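Local coordinates for TPR repeat-containing protein (Cytophaga hutchinsonii, PDB 3U4T), which is of unknown function but, as a tetratricopeptide repeat protein built from stacked helix pairs, probably serves as a scaffold for binding other proteins, at residues T62-V67 with A75-Y80. The protein carries 1 engineered substitution. Numbering follows the deposited sequence.
Sequences TYFSKV and ADFEYY
Tyr63 and Phe64, at the C-terminal end of helix 53-64, reach across to Asp76, Phe77 and Tyr80 on helix 74-86, joining two successive helices of the tetratricopeptide-repeat array through an aromatic cluster with a polar contact beside it. Asp76 lies where the two parts meet. Its CB touches both rings, 3.6 Å from Tyr63 CE2 and 3.7 Å from Phe64 CZ. With CG anti to the carbonyl carbon of Asp76 (chi1 -50°), CG itself lies 3.5 Å from Tyr63 CE2. At the tip the two oxygens part company: OD2 takes its stronger hydrogen bond from the backbone N of Lys73 and accepts a weak one from Tyr63 OH (2.9 Å), whereas OD1 is hydrogen-bonded to Asn41 ND2. The carboxylate is thereby tied to three places in the chain, including helix 40-49, and its rotation is probably well fixed. An alanine at Tyr63 would probably leave Asp76 OD2 without its phenol partner and open a gap beside Asp76 CB and the Phe64 ring.

That ring supplies most of the apolar contact. Tyr63 CD2 sits over the centre of one of its faces, while its far end is thrust between Phe77 and Tyr80. Neither neighbour makes a regular stack: the Phe77 plane is turned 45° from that of Phe64, and the Tyr80 plane 37°. Phe64 CE2 comes within 3.8 Å of Tyr80 CD2, and the Tyr80 hydroxyl continues back to Glu61 OE2, a further tie to helix 53-64. Phe77 also packs on Ala99 and Ala100 of helix 90-103, extending the cluster to the next helix. On the Phe77 ring, Phe64 CZ stands 4.2 Å above the plane, over its centre.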
ATOM      1  N   THR A  62       5.802 -27.471   7.450  1.00 28.44           N
ATOM      2  CA  THR A  62       6.257 -28.789   7.063  1.00 29.34           C
ATOM      3  C   THR A  62       7.502 -28.499   6.228  1.00 31.28           C
ATOM      4  O   THR A  62       8.536 -29.152   6.365  1.00 36.52           O
ATOM      5  CB  THR A  62       5.200 -29.507   6.208  1.00 32.91           C
ATOM      6  OG1 THR A  62       4.093 -29.881   7.038  1.00 44.35           O
ATOM      7  CG2 THR A  62       5.790 -30.751   5.554  1.00 21.27           C
ATOM      8  N   TYR A  63       7.402 -27.502   5.359  1.00 22.83           N
ATOM      9  CA  TYR A  63       8.542 -27.116   4.547  1.00 35.30           C
ATOM     10  C   TYR A  63       9.797 -26.881   5.412  1.00 26.89           C
ATOM     11  O   TYR A  63      10.833 -27.501   5.180  1.00 29.89           O
ATOM     12  CB  TYR A  63       8.216 -25.841   3.782  1.00 32.07           C
ATOM     13  CG  TYR A  63       9.394 -25.259   3.044  1.00 32.78           C
ATOM     14  CD1 TYR A  63       9.923 -25.903   1.930  1.00 31.21           C
ATOM     15  CD2 TYR A  63       9.958 -24.051   3.440  1.00 37.90           C
ATOM     16  CE1 TYR A  63      10.984 -25.354   1.221  1.00 30.55           C
ATOM     17  CE2 TYR A  63      11.021 -23.493   2.738  1.00 37.74           C
ATOM     18  CZ  TYR A  63      11.525 -24.152   1.629  1.00 42.21           C
ATOM     19  OH  TYR A  63      12.570 -23.619   0.925  1.00 34.53           O
ATOM     20  N   PHE A  64       9.697 -25.993   6.406  1.00 24.44           N
ATOM     21  CA  PHE A  64      10.843 -25.674   7.267  1.00 29.55           C
ATOM     22  C   PHE A  64      11.347 -26.791   8.184  1.00 25.07           C
ATOM     23  O   PHE A  64      12.437 -26.693   8.749  1.00 19.43           O
ATOM     24  CB  PHE A  64      10.561 -24.419   8.100  1.00 23.91           C
ATOM     25  CG  PHE A  64      10.758 -23.147   7.347  1.00 23.85           C
ATOM     26  CD1 PHE A  64      11.994 -22.848   6.793  1.00 19.29           C
ATOM     27  CD2 PHE A  64       9.698 -22.273   7.132  1.00 21.03           C
ATOM     28  CE1 PHE A  64      12.180 -21.677   6.030  1.00 26.95           C
ATOM     29  CE2 PHE A  64       9.868 -21.102   6.375  1.00 22.37           C
ATOM     30  CZ  PHE A  64      11.112 -20.808   5.819  1.00 34.47           C
ATOM     31  N   SER A  65      10.567 -27.852   8.332  1.00 21.65           N
ATOM     32  CA  SER A  65      10.985 -28.969   9.161  1.00 21.02           C
ATOM     33  C   SER A  65      11.661 -29.993   8.258  1.00 30.95           C
ATOM     34  O   SER A  65      12.119 -31.036   8.720  1.00 33.60           O
ATOM     35  CB  SER A  65       9.761 -29.598   9.819  1.00 21.01           C
ATOM     36  OG  SER A  65       8.974 -30.243   8.832  1.00 39.56           O
ATOM     37  N   LYS A  66      11.711 -29.689   6.962  1.00 33.01           N
ATOM     38  CA  LYS A  66      12.312 -30.576   5.962  1.00 36.70           C
ATOM     39  C   LYS A  66      13.397 -29.943   5.099  1.00 32.60           C
ATOM     40  O   LYS A  66      14.300 -30.633   4.639  1.00 30.36           O
ATOM     41  CB  LYS A  66      11.229 -31.127   5.028  1.00 35.13           C
ATOM     42  CG  LYS A  66      10.435 -32.295   5.581  1.00 34.80           C
ATOM     43  CD  LYS A  66       9.265 -32.618   4.675  1.00 34.35           C
ATOM     44  CE  LYS A  66       8.905 -34.091   4.737  1.00 45.97           C
ATOM     45  NZ  LYS A  66       8.673 -34.580   6.125  1.00 49.85           N
ATOM     46  N   VAL A  67      13.304 -28.637   4.862  1.00 32.21           N
ATOM     47  CA  VAL A  67      14.288 -27.966   4.022  1.00 31.03           C
ATOM     48  C   VAL A  67      15.644 -27.847   4.679  1.00 30.39           C
ATOM     49  O   VAL A  67      15.765 -27.763   5.898  1.00 29.34           O
ATOM     50  CB  VAL A  67      13.850 -26.541   3.629  1.00 32.88           C
ATOM     51  CG1 VAL A  67      13.912 -25.618   4.840  1.00 31.65           C
ATOM     52  CG2 VAL A  67      14.761 -26.008   2.508  1.00 27.24           C
ATOM     53  N   ALA A  75      12.502 -15.639   0.020  1.00 36.01           N
ATOM     54  CA  ALA A  75      11.081 -15.740  -0.262  1.00 33.84           C
ATOM     55  C   ALA A  75      10.330 -16.631   0.718  1.00 25.21           C
ATOM     56  O   ALA A  75       9.211 -16.319   1.109  1.00 40.85           O
ATOM     57  CB  ALA A  75      10.882 -16.254  -1.683  1.00 37.93           C
ATOM     58  N   ASP A  76      10.926 -17.752   1.098  1.00 30.39           N
ATOM     59  CA  ASP A  76      10.266 -18.663   2.023  1.00 25.56           C
ATOM     60  C   ASP A  76       9.974 -17.994   3.359  1.00 33.77           C
ATOM     61  O   ASP A  76       8.885 -18.169   3.918  1.00 43.52           O
ATOM     62  CB  ASP A  76      11.129 -19.901   2.233  1.00 27.20           C
ATOM     63  CG  ASP A  76      11.563 -20.509   0.934  1.00 29.23           C
ATOM     64  OD1 ASP A  76      10.678 -20.721   0.066  1.00 24.91           O
ATOM     65  OD2 ASP A  76      12.778 -20.773   0.783  1.00 39.03           O
ATOM     66  N   PHE A  77      10.940 -17.236   3.875  1.00 18.14           N
ATOM     67  CA  PHE A  77      10.736 -16.544   5.152  1.00 31.50           C
ATOM     68  C   PHE A  77       9.642 -15.490   4.971  1.00 30.14           C
ATOM     69  O   PHE A  77       8.776 -15.309   5.843  1.00 26.36           O
ATOM     70  CB  PHE A  77      12.036 -15.884   5.615  1.00 32.08           C
ATOM     71  CG  PHE A  77      13.078 -16.856   6.059  1.00 33.81           C
ATOM     72  CD1 PHE A  77      13.128 -17.285   7.385  1.00 39.59           C
ATOM     73  CD2 PHE A  77      13.979 -17.392   5.144  1.00 31.92           C
ATOM     74  CE1 PHE A  77      14.069 -18.236   7.796  1.00 33.45           C
ATOM     75  CE2 PHE A  77      14.924 -18.345   5.540  1.00 39.23           C
ATOM     76  CZ  PHE A  77      14.966 -18.768   6.865  1.00 40.45           C
ATOM     77  N   GLU A  78       9.680 -14.804   3.831  1.00 40.59           N
ATOM     78  CA  GLU A  78       8.686 -13.778   3.523  1.00 42.95           C
ATOM     79  C   GLU A  78       7.271 -14.341   3.621  1.00 38.88           C
ATOM     80  O   GLU A  78       6.428 -13.788   4.325  1.00 36.83           O
ATOM     81  CB  GLU A  78       8.928 -13.217   2.124  1.00 43.53           C
ATOM     82  CG  GLU A  78       7.761 -12.464   1.539  1.00 47.62           C
ATOM     83  CD  GLU A  78       8.065 -11.936   0.154  1.00 48.24           C
ATOM     84  OE1 GLU A  78       8.773 -12.627  -0.614  1.00 49.81           O
ATOM     85  OE2 GLU A  78       7.585 -10.836  -0.172  1.00 47.66           O
ATOM     86  N   TYR A  79       7.016 -15.449   2.928  1.00 39.45           N
ATOM     87  CA  TYR A  79       5.699 -16.064   2.967  1.00 35.65           C
ATOM     88  C   TYR A  79       5.363 -16.665   4.325  1.00 37.49           C
ATOM     89  O   TYR A  79       4.194 -16.796   4.675  1.00 32.41           O
ATOM     90  CB  TYR A  79       5.562 -17.113   1.865  1.00 32.55           C
ATOM     91  CG  TYR A  79       5.236 -16.477   0.534  1.00 41.56           C
ATOM     92  CD1 TYR A  79       6.244 -16.098  -0.349  1.00 38.69           C
ATOM     93  CD2 TYR A  79       3.925 -16.126   0.223  1.00 36.94           C
ATOM     94  CE1 TYR A  79       5.954 -15.378  -1.495  1.00 48.90           C
ATOM     95  CE2 TYR A  79       3.624 -15.407  -0.916  1.00 44.03           C
ATOM     96  CZ  TYR A  79       4.637 -15.032  -1.766  1.00 51.71           C
ATOM     97  OH  TYR A  79       4.323 -14.278  -2.864  1.00 55.66           O
ATOM     98  N   TYR A  80       6.382 -17.018   5.098  1.00 26.94           N
ATOM     99  CA  TYR A  80       6.122 -17.569   6.416  1.00 33.49           C
ATOM    100  C   TYR A  80       5.478 -16.439   7.199  1.00 36.88           C
ATOM    101  O   TYR A  80       4.446 -16.630   7.844  1.00 40.66           O
ATOM    102  CB  TYR A  80       7.417 -18.011   7.098  1.00 21.53           C
ATOM    103  CG  TYR A  80       7.191 -18.813   8.361  1.00 33.95           C
ATOM    104  CD1 TYR A  80       5.928 -19.319   8.674  1.00 25.15           C
ATOM    105  CD2 TYR A  80       8.246 -19.100   9.226  1.00 37.55           C
ATOM    106  CE1 TYR A  80       5.722 -20.097   9.823  1.00 26.07           C
ATOM    107  CE2 TYR A  80       8.052 -19.871  10.372  1.00 34.45           C
ATOM    108  CZ  TYR A  80       6.789 -20.363  10.663  1.00 29.14           C
ATOM    109  OH  TYR A  80       6.579 -21.092  11.803  1.00 23.51           O
TER